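Long-range contact in CbsA (PDB 5XYH), which probably hydrolyses cellulose as a family 6 exoglucanase, a 1,4-beta-cellobiosidase that releases cellobiose and serves as a cell-wall degrading enzyme: residues A[194-206]-A[264-278]. Numbering follows the deposited sequence. Where two conformers were deposited one is given.
Sequences IGHSGWLAWRSNM and QWNSVFDESTYAEVL
Tyr274 is the main bump. Its ring projects from helix 271-278 into the bend of the chain formed by Ile194 to Gly198. One face lies against the backbone of Gly198, whose CA is 3.5 Å from Tyr274 CE1. Leu278 CD1 backs the opposite face and also meets Ile194 CG2, tip to tip. At the far end of the ring, Tyr274 OH donates to Ile194 O, 2.7 Å away, nearly in line with the C=O. The same hydroxyl accepts from a water that takes the N-H of Leu200. The bare Gly198 also lets Val268 in, with Val268 CB 4.2 Å from Gly198 CA. The loop 194-206 follows strand 188-193 of the parallel beta-barrel core expected of a family 6 glycoside hydrolase, and helix 271-284 leads into strand 292-296. The contact thus packs a loop after one strand on the helix before another. Beside the tyrosine, Glu271 bends at chi2 (-56°) and brings OE2 to 2.7 Å from His196 O; its OE1 is bonded to Thr232. Asn266 fills a second hollow, against one face of the Trp199 indole. Its CG is anti to the backbone N (chi1 180°), which swings ND2 over the face that CB touches. CB makes a CH-pi contact, 4.0 Å from the centroid of the Trp199 six-membered ring. ND2 donates to Ser197 O at 3.0 Å, from above the carbonyl plane. OD1 closes an Asx turn with Val268 N. Farther out, Trp202 NE1 donates to Trp265 O, 2.9 Å away. At the other end, Val277 CG1 faces the groove between Ala201 CB and Met206 CE.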
loop_
_atom_site.group_PDB
_atom_site.type_symbol
_atom_site.label_atom_id
_atom_site.label_comp_id
_atom_site.label_asym_id
_atom_site.label_seq_id
_atom_site.Cartn_x
_atom_site.Cartn_y
_atom_site.Cartn_z
ATOM N N ILE A 194 2.748 -5.892 -4.675
ATOM C CA ILE A 194 3.953 -6.720 -4.652
ATOM C C ILE A 194 4.939 -6.189 -3.609
ATOM O O ILE A 194 6.149 -6.093 -3.852
ATOM C CB ILE A 194 4.549 -6.843 -6.079
ATOM C CG1 ILE A 194 5.589 -7.971 -6.179
ATOM C CG2 ILE A 194 5.078 -5.505 -6.623
ATOM C CD1 ILE A 194 5.869 -8.368 -7.617
ATOM N N GLY A 195 4.415 -5.857 -2.421
ATOM C CA GLY A 195 5.256 -5.533 -1.282
ATOM C C GLY A 195 6.056 -4.253 -1.482
ATOM O O GLY A 195 5.675 -3.366 -2.248
ATOM N N HIS A 196 7.201 -4.163 -0.789
ATOM C CA HIS A 196 7.930 -2.895 -0.757
ATOM C C HIS A 196 9.410 -2.999 -0.396
ATOM O O HIS A 196 10.189 -2.101 -0.720
ATOM C CB HIS A 196 7.284 -1.969 0.267
ATOM C CG HIS A 196 7.611 -2.353 1.674
ATOM N ND1 HIS A 196 8.663 -1.794 2.373
ATOM C CD2 HIS A 196 7.068 -3.287 2.491
ATOM C CE1 HIS A 196 8.729 -2.343 3.575
ATOM N NE2 HIS A 196 7.777 -3.253 3.669
ATOM N N SER A 197 9.793 -4.041 0.342
ATOM C CA SER A 197 11.101 -4.042 0.998
ATOM C C SER A 197 12.241 -4.268 0.014
ATOM O O SER A 197 13.378 -3.850 0.267
ATOM C CB SER A 197 11.146 -5.129 2.058
ATOM O OG SER A 197 11.112 -6.393 1.424
ATOM N N GLY A 198 11.968 -4.953 -1.085
ATOM C CA GLY A 198 13.014 -5.457 -1.942
ATOM C C GLY A 198 13.448 -6.874 -1.637
ATOM O O GLY A 198 14.222 -7.437 -2.412
ATOM N N TRP A 199 12.992 -7.468 -0.522
ATOM C CA TRP A 199 13.422 -8.827 -0.201
ATOM C C TRP A 199 12.870 -9.851 -1.186
ATOM O O TRP A 199 13.466 -10.929 -1.346
ATOM C CB TRP A 199 13.014 -9.206 1.222
ATOM C CG TRP A 199 13.833 -8.538 2.307
ATOM C CD1 TRP A 199 13.371 -7.695 3.274
ATOM C CD2 TRP A 199 15.245 -8.675 2.534
ATOM N NE1 TRP A 199 14.403 -7.294 4.089
ATOM C CE2 TRP A 199 15.566 -7.883 3.655
ATOM C CE3 TRP A 199 16.273 -9.394 1.897
ATOM C CZ2 TRP A 199 16.867 -7.786 4.158
ATOM C CZ3 TRP A 199 17.579 -9.291 2.398
ATOM C CH2 TRP A 199 17.857 -8.495 3.516
ATOM N N LEU A 200 11.756 -9.530 -1.854
ATOM C CA LEU A 200 11.234 -10.387 -2.917
ATOM C C LEU A 200 12.220 -10.546 -4.067
ATOM O O LEU A 200 12.191 -11.565 -4.768
ATOM C CB LEU A 200 9.930 -9.813 -3.460
ATOM C CG LEU A 200 8.647 -10.198 -2.761
ATOM C CD1 LEU A 200 7.475 -9.674 -3.615
ATOM C CD2 LEU A 200 8.618 -11.705 -2.615
ATOM N N ALA A 201 13.071 -9.548 -4.293
ATOM C CA ALA A 201 14.020 -9.562 -5.399
ATOM C C ALA A 201 15.396 -10.100 -5.004
ATOM O O ALA A 201 16.293 -10.185 -5.855
ATOM C CB ALA A 201 14.153 -8.144 -5.977
ATOM N N TRP A 202 15.576 -10.489 -3.751
ATOM C CA TRP A 202 16.893 -10.774 -3.208
ATOM C C TRP A 202 17.268 -12.235 -3.445
ATOM O O TRP A 202 16.529 -13.147 -3.053
ATOM C CB TRP A 202 16.900 -10.448 -1.719
ATOM C CG TRP A 202 18.234 -10.381 -1.071
ATOM C CD1 TRP A 202 19.134 -9.348 -1.128
ATOM C CD2 TRP A 202 18.814 -11.374 -0.215
ATOM N NE1 TRP A 202 20.243 -9.651 -0.368
ATOM C CE2 TRP A 202 20.071 -10.888 0.200
ATOM C CE3 TRP A 202 18.398 -12.632 0.227
ATOM C CZ2 TRP A 202 20.911 -11.616 1.041
ATOM C CZ3 TRP A 202 19.238 -13.355 1.060
ATOM C CH2 TRP A 202 20.474 -12.841 1.462
ATOM N N ARG A 203 18.428 -12.441 -4.071
ATOM C CA ARG A 203 19.029 -13.754 -4.288
ATOM C C ARG A 203 18.026 -14.795 -4.766
ATOM O O ARG A 203 17.435 -14.645 -5.840
ATOM C CB ARG A 203 19.721 -14.226 -3.013
ATOM C CG ARG A 203 20.851 -13.301 -2.587
ATOM C CD ARG A 203 21.698 -13.944 -1.514
ATOM N NE ARG A 203 22.475 -15.038 -2.076
ATOM C CZ ARG A 203 23.714 -14.899 -2.533
ATOM N NH1 ARG A 203 24.318 -13.714 -2.470
ATOM N NH2 ARG A 203 24.345 -15.952 -3.041
ATOM N N SER A 204 17.827 -15.859 -3.989
ATOM C CA SER A 204 17.007 -16.963 -4.470
ATOM C C SER A 204 15.515 -16.689 -4.338
ATOM O O SER A 204 14.708 -17.588 -4.619
ATOM C CB SER A 204 17.364 -18.256 -3.736
ATOM O OG SER A 204 16.964 -18.180 -2.391
ATOM N N ASN A 205 15.132 -15.480 -3.915
ATOM C CA ASN A 205 13.719 -15.129 -3.817
ATOM C C ASN A 205 13.159 -14.643 -5.147
ATOM O O ASN A 205 11.951 -14.747 -5.375
ATOM C CB ASN A 205 13.502 -14.046 -2.752
ATOM C CG ASN A 205 13.745 -14.547 -1.340
ATOM O OD1 ASN A 205 13.591 -15.739 -1.052
ATOM N ND2 ASN A 205 14.110 -13.629 -0.440
ATOM N N MET A 206 14.001 -14.102 -6.024
ATOM C CA MET A 206 13.481 -13.438 -7.216
ATOM C C MET A 206 12.751 -14.428 -8.128
ATOM O O MET A 206 11.606 -14.191 -8.530
ATOM C CB MET A 206 14.621 -12.730 -7.949
ATOM C CG MET A 206 14.230 -12.080 -9.281
ATOM S SD MET A 206 13.126 -10.658 -9.072
ATOM C CE MET A 206 14.264 -9.300 -9.362
ATOM N N GLN A 264 21.211 -4.478 5.694
ATOM C CA GLN A 264 21.442 -5.909 5.916
ATOM C C GLN A 264 21.648 -6.669 4.609
ATOM O O GLN A 264 21.039 -7.716 4.388
ATOM C CB GLN A 264 20.297 -6.591 6.667
ATOM C CG GLN A 264 19.625 -5.942 7.828
ATOM C CD GLN A 264 18.611 -6.925 8.406
ATOM O OE1 GLN A 264 17.393 -6.817 8.156
ATOM N NE2 GLN A 264 19.119 -7.944 9.114
ATOM N N TRP A 265 22.473 -6.123 3.730
ATOM C CA TRP A 265 22.859 -6.751 2.470
ATOM C C TRP A 265 21.764 -6.671 1.410
ATOM O O TRP A 265 21.818 -7.397 0.406
ATOM C CB TRP A 265 23.284 -8.214 2.666
ATOM C CG TRP A 265 24.494 -8.413 3.529
ATOM C CD1 TRP A 265 24.896 -7.654 4.594
ATOM C CD2 TRP A 265 25.444 -9.472 3.412
ATOM N NE1 TRP A 265 26.051 -8.169 5.139
ATOM C CE2 TRP A 265 26.410 -9.284 4.424
ATOM C CE3 TRP A 265 25.574 -10.564 2.546
ATOM C CZ2 TRP A 265 27.494 -10.151 4.593
ATOM C CZ3 TRP A 265 26.657 -11.427 2.714
ATOM C CH2 TRP A 265 27.601 -11.209 3.731
ATOM N N ASN A 266 20.775 -5.801 1.589
ATOM C CA ASN A 266 19.721 -5.577 0.606
ATOM C C ASN A 266 20.071 -4.338 -0.212
ATOM O O ASN A 266 20.075 -3.224 0.319
ATOM C CB ASN A 266 18.384 -5.411 1.325
ATOM C CG ASN A 266 17.220 -5.169 0.383
ATOM O OD1 ASN A 266 17.384 -5.020 -0.834
ATOM N ND2 ASN A 266 16.027 -5.093 0.961
ATOM N N SER A 267 20.328 -4.521 -1.513
ATOM C CA SER A 267 20.748 -3.409 -2.360
ATOM C C SER A 267 19.602 -2.534 -2.865
ATOM O O SER A 267 19.859 -1.616 -3.653
ATOM C CB SER A 267 21.533 -3.930 -3.569
ATOM O OG SER A 267 22.722 -4.544 -3.130
ATOM N N VAL A 268 18.363 -2.784 -2.459
ATOM C CA VAL A 268 17.221 -1.985 -2.896
ATOM C C VAL A 268 16.854 -1.047 -1.753
ATOM O O VAL A 268 16.286 -1.480 -0.745
ATOM C CB VAL A 268 16.043 -2.874 -3.319
ATOM C CG1 VAL A 268 14.878 -2.023 -3.779
ATOM C CG2 VAL A 268 16.479 -3.804 -4.468
ATOM N N PHE A 269 17.178 0.239 -1.922
ATOM C CA PHE A 269 17.075 1.263 -0.892
ATOM C C PHE A 269 15.794 2.073 -0.976
ATOM O O PHE A 269 15.413 2.702 0.021
ATOM C CB PHE A 269 18.241 2.260 -0.993
ATOM C CG PHE A 269 19.593 1.679 -0.674
ATOM C CD1 PHE A 269 19.737 0.355 -0.286
ATOM C CD2 PHE A 269 20.728 2.480 -0.764
ATOM C CE1 PHE A 269 20.992 -0.162 -0.004
ATOM C CE2 PHE A 269 21.980 1.979 -0.480
ATOM C CZ PHE A 269 22.117 0.653 -0.096
ATOM N N ASP A 270 15.143 2.102 -2.138
ATOM C CA ASP A 270 13.980 2.956 -2.327
ATOM C C ASP A 270 13.010 2.300 -3.311
ATOM O O ASP A 270 13.316 1.282 -3.952
ATOM C CB ASP A 270 14.390 4.371 -2.778
ATOM C CG ASP A 270 15.247 4.379 -4.055
ATOM O OD1 ASP A 270 14.893 3.701 -5.042
ATOM O OD2 ASP A 270 16.269 5.094 -4.075
ATOM N N GLU A 271 11.818 2.899 -3.417
ATOM C CA GLU A 271 10.757 2.305 -4.224
ATOM C C GLU A 271 10.987 2.494 -5.717
ATOM O O GLU A 271 10.527 1.669 -6.516
ATOM C CB GLU A 271 9.401 2.881 -3.807
ATOM C CG GLU A 271 9.031 2.464 -2.362
ATOM C CD GLU A 271 9.043 0.956 -2.187
ATOM O OE1 GLU A 271 8.142 0.282 -2.745
ATOM O OE2 GLU A 271 9.941 0.438 -1.488
ATOM N N SER A 272 11.677 3.563 -6.117
ATOM C CA SER A 272 11.989 3.736 -7.534
ATOM C C SER A 272 12.897 2.619 -8.026
ATOM O O SER A 272 12.631 1.999 -9.060
ATOM C CB SER A 272 12.627 5.101 -7.773
ATOM O OG SER A 272 11.670 6.131 -7.603
ATOM N N THR A 273 13.974 2.340 -7.287
ATOM C CA THR A 273 14.843 1.223 -7.647
ATOM C C THR A 273 14.074 -0.102 -7.630
ATOM O O THR A 273 14.215 -0.924 -8.549
ATOM C CB THR A 273 16.045 1.172 -6.691
ATOM O OG1 THR A 273 16.656 2.471 -6.612
ATOM C CG2 THR A 273 17.081 0.146 -7.148
ATOM N N TYR A 274 13.224 -0.303 -6.616
ATOM C CA TYR A 274 12.461 -1.548 -6.493
ATOM C C TYR A 274 11.558 -1.774 -7.709
ATOM O O TYR A 274 11.527 -2.876 -8.279
ATOM C CB TYR A 274 11.644 -1.523 -5.197
ATOM C CG TYR A 274 10.900 -2.811 -4.879
ATOM C CD1 TYR A 274 11.519 -4.047 -5.015
ATOM C CD2 TYR A 274 9.575 -2.788 -4.431
ATOM C CE1 TYR A 274 10.841 -5.232 -4.735
ATOM C CE2 TYR A 274 8.887 -3.967 -4.127
ATOM C CZ TYR A 274 9.528 -5.185 -4.285
ATOM O OH TYR A 274 8.869 -6.346 -4.002
ATOM N N ALA A 275 10.798 -0.749 -8.108
ATOM C CA ALA A 275 9.870 -0.907 -9.228
ATOM C C ALA A 275 10.608 -1.245 -10.523
ATOM O O ALA A 275 10.122 -2.043 -11.334
ATOM C CB ALA A 275 9.039 0.364 -9.410
ATOM N N GLU A 276 11.785 -0.650 -10.733
ATOM C CA GLU A 276 12.540 -0.911 -11.959
ATOM C C GLU A 276 13.122 -2.318 -11.965
ATOM O O GLU A 276 13.100 -3.006 -12.995
ATOM C CB GLU A 276 13.648 0.125 -12.122
ATOM C CG GLU A 276 14.510 -0.044 -13.381
ATOM C CD GLU A 276 13.737 0.132 -14.709
ATOM O OE1 GLU A 276 12.598 0.685 -14.720
ATOM O OE2 GLU A 276 14.304 -0.262 -15.764
ATOM N N VAL A 277 13.653 -2.759 -10.831
ATOM C CA VAL A 277 14.148 -4.126 -10.725
ATOM C C VAL A 277 13.041 -5.123 -11.053
ATOM O O VAL A 277 13.248 -6.083 -11.810
ATOM C CB VAL A 277 14.738 -4.345 -9.319
ATOM C CG1 VAL A 277 14.751 -5.802 -8.950
ATOM C CG2 VAL A 277 16.141 -3.742 -9.249
ATOM N N LEU A 278 11.840 -4.897 -10.513
ATOM C CA LEU A 278 10.729 -5.804 -10.781
ATOM C C LEU A 278 10.300 -5.737 -12.241
ATOM O O LEU A 278 10.085 -6.774 -12.874
ATOM C CB LEU A 278 9.552 -5.474 -9.862
ATOM C CG LEU A 278 9.761 -5.904 -8.403
ATOM C CD1 LEU A 278 8.571 -5.504 -7.549
ATOM C CD2 LEU A 278 9.989 -7.405 -8.327
HETATM O O HOH W 1 10.153 -7.106 -1.479
HETATM O O HOH W 2 16.788 -7.143 -2.932
#